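Long-range contact in cytochrome c, putative (Shewanella oneidensis, PDB 1SP3), which carries eight c-type hemes and probably works as a respiratory oxidoreductase that reduces tetrathionate: residues S16-C22 against K93-L99. Sequence-based numbering, arbitrary orientation.
Sequences SEVTTQC and KTKVDCL. With HEC (heme c), chain C.
Thr19, on the helix 15-34, hooks its hydroxyl onto the loop 93-99: OG1 donates to Val96 O over 2.6 Å, meeting the carbonyl nearly end-on, with a C=O...donor angle of 166°. With chi1 at -71°, OG1 lies beside the backbone N of Thr19 and CG2 opposite that N, where the methyl comes within 3.4 Å of Lys93 O. The same hydroxyl accepts a bond from a water, 3.0 Å from OG1, which in turn accepts from Cys98 N at 2.8 Å, so one side chain grips the loop directly and through solvent. A valine in place of Thr19 would probably leave Val96 O without this donor and the water without its acceptor, weakening the hold on the loop ahead of Cys98. Lys95 doubles back through a bend at chi2 (-46°) to donate from NZ to OG of Ser16, one turn before Thr19, at 3.2 Å. On the outer flank Thr20 and Thr94 lie side by side, pointing the same way, though the exact place of the Thr20 methyl is doubtful. Toward the heme, Val18 CG1 meets Leu99 CD1 at 3.9 Å as the two side chains cross obliquely; Leu124 and Ala128 of helix 124-129 also touch Val18. Cys22 SG, thioether-bonded to heme CAB, rests against Cys98 CB, whose own sulfur carries a second heme. Asp97, salt-bridged to Lys110, accepts a weak capping bond from Leu99 N. The contact thus packs together the first cysteines of two CXXCH heme-binding motifs, whose histidines, His26 and His102, are axial ligands of the two irons, in a multiheme cytochrome c.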
loop_
_atom_site.group_PDB
_atom_site.type_symbol
_atom_site.label_atom_id
_atom_site.label_comp_id
_atom_site.label_asym_id
_atom_site.label_seq_id
_atom_site.Cartn_x
_atom_site.Cartn_y
_atom_site.Cartn_z
ATOM N N SER A 16 22.496 5.709 -12.175
ATOM C CA SER A 16 23.581 5.904 -11.179
ATOM C C SER A 16 24.575 6.914 -11.590
ATOM O O SER A 16 25.182 7.492 -10.705
ATOM C CB SER A 16 24.428 4.657 -10.886
ATOM O OG SER A 16 23.573 3.584 -10.795
ATOM N N GLU A 17 24.789 7.096 -12.896
ATOM C CA GLU A 17 25.641 8.216 -13.348
ATOM C C GLU A 17 25.073 9.586 -13.001
ATOM O O GLU A 17 25.821 10.571 -12.801
ATOM C CB GLU A 17 25.689 8.228 -14.844
ATOM C CG GLU A 17 26.791 7.424 -15.438
ATOM C CD GLU A 17 26.649 7.465 -16.946
ATOM O OE1 GLU A 17 27.084 8.454 -17.528
ATOM O OE2 GLU A 17 26.031 6.562 -17.524
ATOM N N VAL A 18 23.744 9.681 -13.083
ATOM C CA VAL A 18 23.103 10.871 -12.602
ATOM C C VAL A 18 23.351 10.961 -11.127
ATOM O O VAL A 18 23.753 12.007 -10.654
ATOM C CB VAL A 18 21.617 10.965 -12.928
ATOM C CG1 VAL A 18 21.005 12.246 -12.310
ATOM C CG2 VAL A 18 21.415 10.995 -14.469
ATOM N N THR A 19 23.152 9.855 -10.408
ATOM C CA THR A 19 23.175 9.930 -8.959
ATOM C C THR A 19 24.574 10.257 -8.523
ATOM O O THR A 19 24.766 10.969 -7.511
ATOM C CB THR A 19 22.738 8.601 -8.267
ATOM O OG1 THR A 19 21.356 8.439 -8.453
ATOM C CG2 THR A 19 22.830 8.718 -6.696
ATOM N N THR A 20 25.550 9.642 -9.195
ATOM C CA THR A 20 26.911 9.935 -8.818
ATOM C C THR A 20 27.307 11.416 -8.949
ATOM O O THR A 20 28.061 11.938 -8.099
ATOM C CB THR A 20 28.022 8.836 -9.209
ATOM O OG1 THR A 20 29.166 9.406 -9.880
ATOM C CG2 THR A 20 27.568 7.752 -10.006
ATOM N N GLN A 21 26.685 12.113 -9.885
ATOM C CA GLN A 21 26.748 13.578 -9.827
ATOM C C GLN A 21 26.105 14.212 -8.561
ATOM O O GLN A 21 26.813 14.967 -7.809
ATOM C CB GLN A 21 26.163 14.184 -11.092
ATOM C CG GLN A 21 27.172 13.990 -12.306
ATOM C CD GLN A 21 28.617 14.377 -11.910
ATOM O OE1 GLN A 21 28.858 15.508 -11.439
ATOM N NE2 GLN A 21 29.570 13.426 -12.062
ATOM N N CYS A 22 24.808 13.912 -8.315
ATOM C CA CYS A 22 24.076 14.463 -7.155
ATOM C C CYS A 22 24.888 14.336 -5.860
ATOM O O CYS A 22 24.968 15.239 -5.032
ATOM C CB CYS A 22 22.729 13.753 -6.963
ATOM S SG CYS A 22 21.707 13.634 -8.433
ATOM N N LYS A 93 25.656 4.229 -2.240
ATOM C CA LYS A 93 25.018 5.546 -2.451
ATOM C C LYS A 93 24.745 5.879 -3.897
ATOM O O LYS A 93 23.775 6.574 -4.195
ATOM C CB LYS A 93 25.757 6.682 -1.736
ATOM C CG LYS A 93 25.653 6.579 -0.207
ATOM C CD LYS A 93 27.049 6.768 0.403
ATOM C CE LYS A 93 27.082 6.569 1.909
ATOM N NZ LYS A 93 27.303 7.928 2.395
ATOM N N THR A 94 25.584 5.406 -4.825
ATOM C CA THR A 94 25.269 5.718 -6.240
ATOM C C THR A 94 24.035 5.013 -6.814
ATOM O O THR A 94 23.626 5.306 -7.980
ATOM C CB THR A 94 26.476 5.487 -7.176
ATOM O OG1 THR A 94 26.680 4.088 -7.248
ATOM C CG2 THR A 94 27.764 5.962 -6.497
ATOM N N LYS A 95 23.451 4.113 -6.046
ATOM C CA LYS A 95 22.225 3.410 -6.480
ATOM C C LYS A 95 20.907 4.015 -6.007
ATOM O O LYS A 95 19.845 3.433 -6.210
ATOM C CB LYS A 95 22.270 1.925 -6.045
ATOM C CG LYS A 95 23.481 1.163 -6.636
ATOM C CD LYS A 95 23.651 1.450 -8.124
ATOM C CE LYS A 95 24.856 0.635 -8.741
ATOM N NZ LYS A 95 24.807 0.657 -10.254
ATOM N N VAL A 96 20.939 5.181 -5.375
ATOM C CA VAL A 96 19.677 5.801 -4.935
ATOM C C VAL A 96 19.066 6.449 -6.117
ATOM O O VAL A 96 19.799 6.914 -6.964
ATOM C CB VAL A 96 19.962 6.798 -3.825
ATOM C CG1 VAL A 96 18.697 7.545 -3.374
ATOM C CG2 VAL A 96 20.635 6.021 -2.693
ATOM N N ASP A 97 17.734 6.439 -6.223
ATOM C CA ASP A 97 17.084 7.165 -7.294
ATOM C C ASP A 97 16.642 8.537 -6.757
ATOM O O ASP A 97 15.723 8.622 -5.936
ATOM C CB ASP A 97 15.916 6.297 -7.840
ATOM C CG ASP A 97 15.190 6.942 -9.057
ATOM O OD1 ASP A 97 15.281 8.208 -9.285
ATOM O OD2 ASP A 97 14.478 6.233 -9.839
ATOM N N CYS A 98 17.356 9.580 -7.144
ATOM C CA CYS A 98 17.103 10.948 -6.730
ATOM C C CYS A 98 16.131 11.593 -7.597
ATOM O O CYS A 98 15.535 12.540 -7.176
ATOM C CB CYS A 98 18.344 11.860 -6.783
ATOM S SG CYS A 98 19.578 11.213 -5.690
ATOM N N LEU A 99 15.926 11.076 -8.795
ATOM C CA LEU A 99 15.014 11.697 -9.756
ATOM C C LEU A 99 13.529 11.369 -9.610
ATOM O O LEU A 99 12.661 12.204 -10.001
ATOM C CB LEU A 99 15.474 11.298 -11.158
ATOM C CG LEU A 99 16.944 11.625 -11.368
ATOM C CD1 LEU A 99 17.378 10.934 -12.699
ATOM C CD2 LEU A 99 17.210 13.175 -11.373
HETATM FE FE HEC C . 21.005 19.993 -5.739
HETATM C CHA HEC C . 19.141 22.173 -4.037
HETATM C CHB HEC C . 18.465 17.696 -5.727
HETATM C CHC HEC C . 22.706 18.014 -8.001
HETATM C CHD HEC C . 23.827 21.828 -5.222
HETATM N NA HEC C . 19.120 19.914 -4.983
HETATM C C1A HEC C . 18.520 20.979 -4.372
HETATM C C2A HEC C . 17.180 20.579 -4.062
HETATM C C3A HEC C . 16.986 19.337 -4.538
HETATM C C4A HEC C . 18.222 18.893 -5.117
HETATM C CMA HEC C . 15.669 18.516 -4.505
HETATM C CAA HEC C . 16.123 21.488 -3.358
HETATM C CBA HEC C . 15.361 22.036 -4.587
HETATM C CGA HEC C . 14.337 23.037 -4.190
HETATM O O1A HEC C . 13.584 23.484 -5.119
HETATM O O2A HEC C . 14.296 23.366 -2.968
HETATM N NB HEC C . 20.670 18.183 -6.722
HETATM C C1B HEC C . 19.542 17.404 -6.514
HETATM C C2B HEC C . 19.695 16.215 -7.342
HETATM C C3B HEC C . 20.868 16.320 -7.970
HETATM C C4B HEC C . 21.484 17.563 -7.608
HETATM C CMB HEC C . 18.664 15.061 -7.433
HETATM C CAB HEC C . 21.412 15.371 -9.036
HETATM C CBB HEC C . 20.566 15.321 -10.087
HETATM N NC HEC C . 22.861 19.958 -6.479
HETATM C C1C HEC C . 23.380 19.041 -7.370
HETATM C C2C HEC C . 24.765 19.352 -7.583
HETATM C C3C HEC C . 25.074 20.414 -6.806
HETATM C C4C HEC C . 23.882 20.792 -6.087
HETATM C CMC HEC C . 25.706 18.518 -8.526
HETATM C CAC HEC C . 26.473 21.154 -6.635
HETATM C CBC HEC C . 27.291 21.425 -7.680
HETATM N ND HEC C . 21.414 21.742 -4.797
HETATM C C1D HEC C . 22.660 22.310 -4.698
HETATM C C2D HEC C . 22.566 23.521 -3.874
HETATM C C3D HEC C . 21.125 23.611 -3.547
HETATM C C4D HEC C . 20.484 22.477 -4.151
HETATM C CMD HEC C . 23.672 24.519 -3.419
HETATM C CAD HEC C . 20.501 24.687 -2.642
HETATM C CBD HEC C . 20.814 24.183 -1.245
HETATM C CGD HEC C . 20.463 25.224 -0.171
HETATM O O1D HEC C . 21.250 26.203 0.092
HETATM O O2D HEC C . 19.350 25.108 0.419
HETATM O O HOH W 1 18.849 9.657 -9.568
#